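PDB 4P4G: shikimate 5-dehydrogenase AroE (5-dehydroshikimate reductase) from Mycobacterium tuberculosis, which probably catalyses the NADPH-dependent reduction of 3-dehydroshikimate to shikimate, the fourth of seven steps in chorismate biosynthesis. Local coordinates for residues A46-V51 with F70-F75; T80-L85 with R100-D105. All coordinates share one frame; numbering follows the deposited sequence.

Running from the N terminus, the chain forms helix 48-53, crosses back along strand 59-64 and enters helix 69-75; interaction 1 closes this loop by laying one helix against the other. The chain then passes strand 78-79 and helix 81-86, turns through the antiparallel pair 91-95 and 98-102, and interaction 2 closes that second loop, tying the start of helix 81-86 to the end of strand 98-102 and the segment that leads on to the shikimate site. The two loops follow in series, neither nested nor crossed. They meet where Leu73 packs on the Ala83 carbonyl and on Ala101, so helix 69-75 belongs to one contact and touches the other.

Interaction 1. Residues A46-V51 with F70-F75; sequences AELPVV and FAALRF
Leu48 and Phe75 carry this helix-to-helix contact, with Pro49 lying against the phenylalanine ring. In both Leu48 and Phe75, CG is anti to the backbone N (chi1 -174° and 169°), and each side chain reaches across to the other helix. The two methyls of Leu48 divide the work. CD2 sits against the Phe75 stem, 4.0 Å from Phe75 CB, and meets the ring obliquely; CD1 turns to helix 69-75 itself and comes within 4.2 Å of Ala72 CB. Ala71, the residue before Ala72 and one turn ahead of Phe75, points its methyl at the base of the leucine, Leu48 CB to Ala71 CB being 4.5 Å, and the small alanines let the leucine approach the backbone. Along one side of the ring, Phe75 CD1 lies 3.8 Å from Pro49 CA, also oblique to the ring plane. No hydrogen bond joins the two segments: the contact is apolar packing within the substrate-binding domain, about 10 Å from bound shikimate at the Ala72 side chain. Leu48 and Ala72 both rest on Val64 of strand 59-64, the mixed-sheet strand that links the two helices in sequence. Leu48 also touches Cys43, while the Phe75 ring meets Trp99 with planes at about 50°.

Interaction 2. Residues T80-L85 with R100-D105; sequences TARADL and RADNTD. With SKM ((3R,4S,5R)-3,4,5-trihydroxycyclohex-1-ene-1-carboxylic acid), chain C.
Thr80 places OG1 between its backbone N and carbonyl carbon (chi1 65°), while Asp102 swings CG anti to its own N (chi1 -173°), and the two side chains cross at about a right angle. Thr80 OG1 donates to Asp102 OD1 at 2.6 Å, on the anti side of the carboxylate and somewhat out of its plane. The same hydroxyl accepts from Ala83 N at 3.2 Å, a capping bond that makes Thr80 the N-cap of helix 81-86. From the backbone of the same residue, Thr80 N makes a nearly straight bond of 2.9 Å to Ala101 O. Arg82, extended from CG to NE, forms a salt bridge from NH2 to Asp102 OD2, although the 2.5 Å separation, with OD2 over one guanidinium face, makes its detailed geometry doubtful; the two planes stand 62° apart. Arg82 NH1 turns to Asp107, and Gln250 of helix 236-252 also binds Asp102 OD2. Asn103 N is buried with no partner in the model. Two residues on, Asp105 OD1 accepts from O12 of the bound shikimate at 2.6 Å and OD2 pairs with Lys69. Asp102 lies beside the N-terminal end of helix 81-86 and the Arg82 guanidinium, surroundings expected to stabilise its negative charge.

Interaction 1. Residues A46-V51 with F70-F75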
# COMPACT_ATOMS: atom_id res chain seq x y z
N ALA A 46 -12.55 13.80 1.88
CA ALA A 46 -13.27 14.84 2.60
C ALA A 46 -14.27 14.25 3.58
O ALA A 46 -14.50 14.80 4.66
CB ALA A 46 -13.97 15.77 1.63
N GLU A 47 -14.85 13.12 3.19
CA GLU A 47 -15.93 12.49 3.94
C GLU A 47 -15.41 11.64 5.11
O GLU A 47 -16.16 11.34 6.02
CB GLU A 47 -16.79 11.65 3.00
CG GLU A 47 -17.57 12.45 1.94
CD GLU A 47 -16.83 12.57 0.59
OE1 GLU A 47 -15.60 12.79 0.58
OE2 GLU A 47 -17.50 12.44 -0.46
N LEU A 48 -14.14 11.28 5.08
CA LEU A 48 -13.60 10.34 6.07
C LEU A 48 -13.87 10.71 7.54
O LEU A 48 -14.33 9.85 8.31
CB LEU A 48 -12.12 10.02 5.80
CG LEU A 48 -11.45 8.95 6.66
CD1 LEU A 48 -10.36 8.24 5.87
CD2 LEU A 48 -10.86 9.55 7.93
N PRO A 49 -13.60 11.96 7.95
CA PRO A 49 -13.83 12.28 9.37
C PRO A 49 -15.29 12.13 9.80
O PRO A 49 -15.53 11.72 10.93
CB PRO A 49 -13.42 13.76 9.47
CG PRO A 49 -12.45 13.96 8.35
CD PRO A 49 -12.95 13.08 7.24
N VAL A 50 -16.23 12.45 8.93
CA VAL A 50 -17.65 12.32 9.29
C VAL A 50 -18.09 10.85 9.29
O VAL A 50 -18.86 10.42 10.16
CB VAL A 50 -18.55 13.18 8.40
CG1 VAL A 50 -20.02 12.85 8.65
CG2 VAL A 50 -18.31 14.66 8.68
N VAL A 51 -17.59 10.08 8.34
CA VAL A 51 -17.87 8.64 8.32
C VAL A 51 -17.31 7.95 9.58
O VAL A 51 -18.05 7.30 10.33
CB VAL A 51 -17.32 7.98 7.05
CG1 VAL A 51 -17.40 6.47 7.16
CG2 VAL A 51 -18.09 8.49 5.82
N PHE A 70 -4.02 10.15 3.52
CA PHE A 70 -3.55 11.37 4.18
C PHE A 70 -4.60 11.87 5.18
O PHE A 70 -4.28 12.26 6.31
CB PHE A 70 -3.19 12.45 3.15
CG PHE A 70 -2.06 12.04 2.24
CD1 PHE A 70 -0.77 11.93 2.74
CD2 PHE A 70 -2.29 11.78 0.90
CE1 PHE A 70 0.29 11.55 1.90
CE2 PHE A 70 -1.24 11.41 0.05
CZ PHE A 70 0.05 11.29 0.55
N ALA A 71 -5.86 11.81 4.78
CA ALA A 71 -6.96 12.20 5.66
C ALA A 71 -6.99 11.33 6.92
O ALA A 71 -7.27 11.83 8.00
CB ALA A 71 -8.28 12.12 4.92
N ALA A 72 -6.71 10.04 6.75
CA ALA A 72 -6.70 9.10 7.88
C ALA A 72 -5.65 9.48 8.91
O ALA A 72 -5.92 9.46 10.11
CB ALA A 72 -6.49 7.66 7.39
N LEU A 73 -4.45 9.82 8.45
CA LEU A 73 -3.38 10.22 9.36
C LEU A 73 -3.79 11.47 10.15
O LEU A 73 -3.61 11.53 11.37
CB LEU A 73 -2.10 10.52 8.59
CG LEU A 73 -0.91 10.83 9.51
CD1 LEU A 73 -0.12 9.58 9.77
CD2 LEU A 73 -0.03 11.92 8.94
N ARG A 74 -4.35 12.45 9.45
CA ARG A 74 -4.73 13.69 10.11
C ARG A 74 -5.86 13.49 11.12
O ARG A 74 -5.92 14.19 12.15
CB ARG A 74 -5.17 14.72 9.08
CG ARG A 74 -4.04 15.23 8.22
CD ARG A 74 -4.53 16.41 7.40
NE ARG A 74 -5.69 16.10 6.57
CZ ARG A 74 -5.62 15.73 5.29
NH1 ARG A 74 -4.45 15.58 4.70
NH2 ARG A 74 -6.74 15.49 4.61
N PHE A 75 -6.77 12.57 10.81
CA PHE A 75 -7.96 12.37 11.63
C PHE A 75 -7.62 11.78 12.99
O PHE A 75 -8.20 12.17 14.01
CB PHE A 75 -8.94 11.44 10.89
CG PHE A 75 -10.08 10.96 11.75
CD1 PHE A 75 -11.16 11.79 12.01
CD2 PHE A 75 -10.07 9.68 12.29
CE1 PHE A 75 -12.21 11.36 12.81
CE2 PHE A 75 -11.12 9.24 13.09
CZ PHE A 75 -12.19 10.08 13.34

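Interaction 2. Residues T80-L85 with R100-D105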
# COMPACT_ATOMS: atom_id res chain seq x y z
N THR A 80 1.18 5.81 15.19
CA THR A 80 2.35 4.96 15.41
C THR A 80 3.59 5.66 14.86
O THR A 80 3.48 6.57 14.04
CB THR A 80 2.21 3.58 14.74
OG1 THR A 80 2.17 3.75 13.32
CG2 THR A 80 0.93 2.88 15.20
N ALA A 81 4.76 5.23 15.31
CA ALA A 81 6.02 5.80 14.83
C ALA A 81 6.11 5.69 13.31
O ALA A 81 6.55 6.62 12.65
CB ALA A 81 7.20 5.11 15.50
N ARG A 82 5.70 4.55 12.77
CA ARG A 82 5.82 4.33 11.33
C ARG A 82 4.85 5.17 10.52
O ARG A 82 5.20 5.65 9.45
CB ARG A 82 5.74 2.84 10.96
CG ARG A 82 4.53 2.09 11.48
CD ARG A 82 4.63 0.60 11.12
NE ARG A 82 3.66 -0.21 11.87
CZ ARG A 82 3.09 -1.32 11.41
NH1 ARG A 82 3.37 -1.76 10.19
NH2 ARG A 82 2.22 -1.98 12.17
N ALA A 83 3.63 5.39 11.04
CA ALA A 83 2.70 6.30 10.38
C ALA A 83 3.26 7.72 10.37
O ALA A 83 3.18 8.43 9.37
CB ALA A 83 1.32 6.27 11.06
N ASP A 84 3.82 8.13 11.51
CA ASP A 84 4.42 9.46 11.61
C ASP A 84 5.60 9.63 10.66
O ASP A 84 5.86 10.73 10.18
CB ASP A 84 4.87 9.75 13.05
CG ASP A 84 3.80 10.46 13.85
OD1 ASP A 84 2.86 10.99 13.22
OD2 ASP A 84 3.92 10.50 15.09
N LEU A 85 6.29 8.53 10.38
CA LEU A 85 7.44 8.56 9.48
C LEU A 85 7.00 8.64 8.02
O LEU A 85 7.52 9.47 7.25
CB LEU A 85 8.31 7.32 9.70
CG LEU A 85 9.56 7.16 8.83
CD1 LEU A 85 10.65 8.14 9.27
CD2 LEU A 85 10.06 5.71 8.88
N ARG A 100 -6.17 5.52 16.63
CA ARG A 100 -4.74 5.55 16.32
C ARG A 100 -4.52 5.22 14.85
O ARG A 100 -5.11 4.27 14.32
CB ARG A 100 -3.96 4.58 17.22
CG ARG A 100 -2.45 4.58 16.97
CD ARG A 100 -1.75 3.47 17.75
NE ARG A 100 -2.10 3.52 19.17
CZ ARG A 100 -2.88 2.62 19.77
NH1 ARG A 100 -3.38 1.61 19.08
NH2 ARG A 100 -3.16 2.75 21.06
N ALA A 101 -3.67 6.00 14.20
CA ALA A 101 -3.30 5.75 12.81
C ALA A 101 -2.05 4.89 12.74
O ALA A 101 -1.06 5.15 13.44
CB ALA A 101 -3.07 7.06 12.07
N ASP A 102 -2.08 3.88 11.89
CA ASP A 102 -0.88 3.11 11.60
C ASP A 102 -0.72 2.99 10.09
O ASP A 102 -1.65 3.26 9.31
CB ASP A 102 -0.95 1.72 12.24
CG ASP A 102 0.36 0.95 12.09
OD1 ASP A 102 1.44 1.59 12.06
OD2 ASP A 102 0.32 -0.30 11.98
N ASN A 103 0.47 2.61 9.66
CA ASN A 103 0.68 2.31 8.26
C ASN A 103 1.25 0.91 8.11
O ASN A 103 2.41 0.66 8.47
CB ASN A 103 1.61 3.32 7.60
CG ASN A 103 1.59 3.20 6.10
OD1 ASN A 103 1.97 2.16 5.55
ND2 ASN A 103 1.13 4.25 5.42
N THR A 104 0.44 -0.00 7.59
CA THR A 104 0.91 -1.36 7.33
C THR A 104 1.31 -1.62 5.87
O THR A 104 1.71 -2.74 5.55
CB THR A 104 -0.13 -2.42 7.77
OG1 THR A 104 -1.24 -2.38 6.87
CG2 THR A 104 -0.63 -2.14 9.18
N ASP A 105 1.22 -0.61 5.01
CA ASP A 105 1.65 -0.75 3.61
C ASP A 105 3.17 -0.94 3.52
O ASP A 105 3.68 -1.46 2.52
CB ASP A 105 1.27 0.48 2.76
CG ASP A 105 -0.22 0.55 2.45
OD1 ASP A 105 -0.83 -0.50 2.17
OD2 ASP A 105 -0.76 1.68 2.47
O12 SKM C . -3.44 -0.35 2.28
C8 SKM C . -4.41 -1.23 1.71
C6 SKM C . -4.47 -0.96 0.23
O7 SKM C . -4.55 0.43 -0.03
C5 SKM C . -5.64 -1.60 -0.31
C4 SKM C . -6.68 -2.09 0.37
C1 SKM C . -7.83 -2.72 -0.39
O2 SKM C . -8.77 -3.24 0.24
O3 SKM C . -7.85 -2.72 -1.64
C10 SKM C . -6.77 -2.05 1.92
C9 SKM C . -5.72 -1.01 2.42
O11 SKM C . -5.57 -1.27 3.78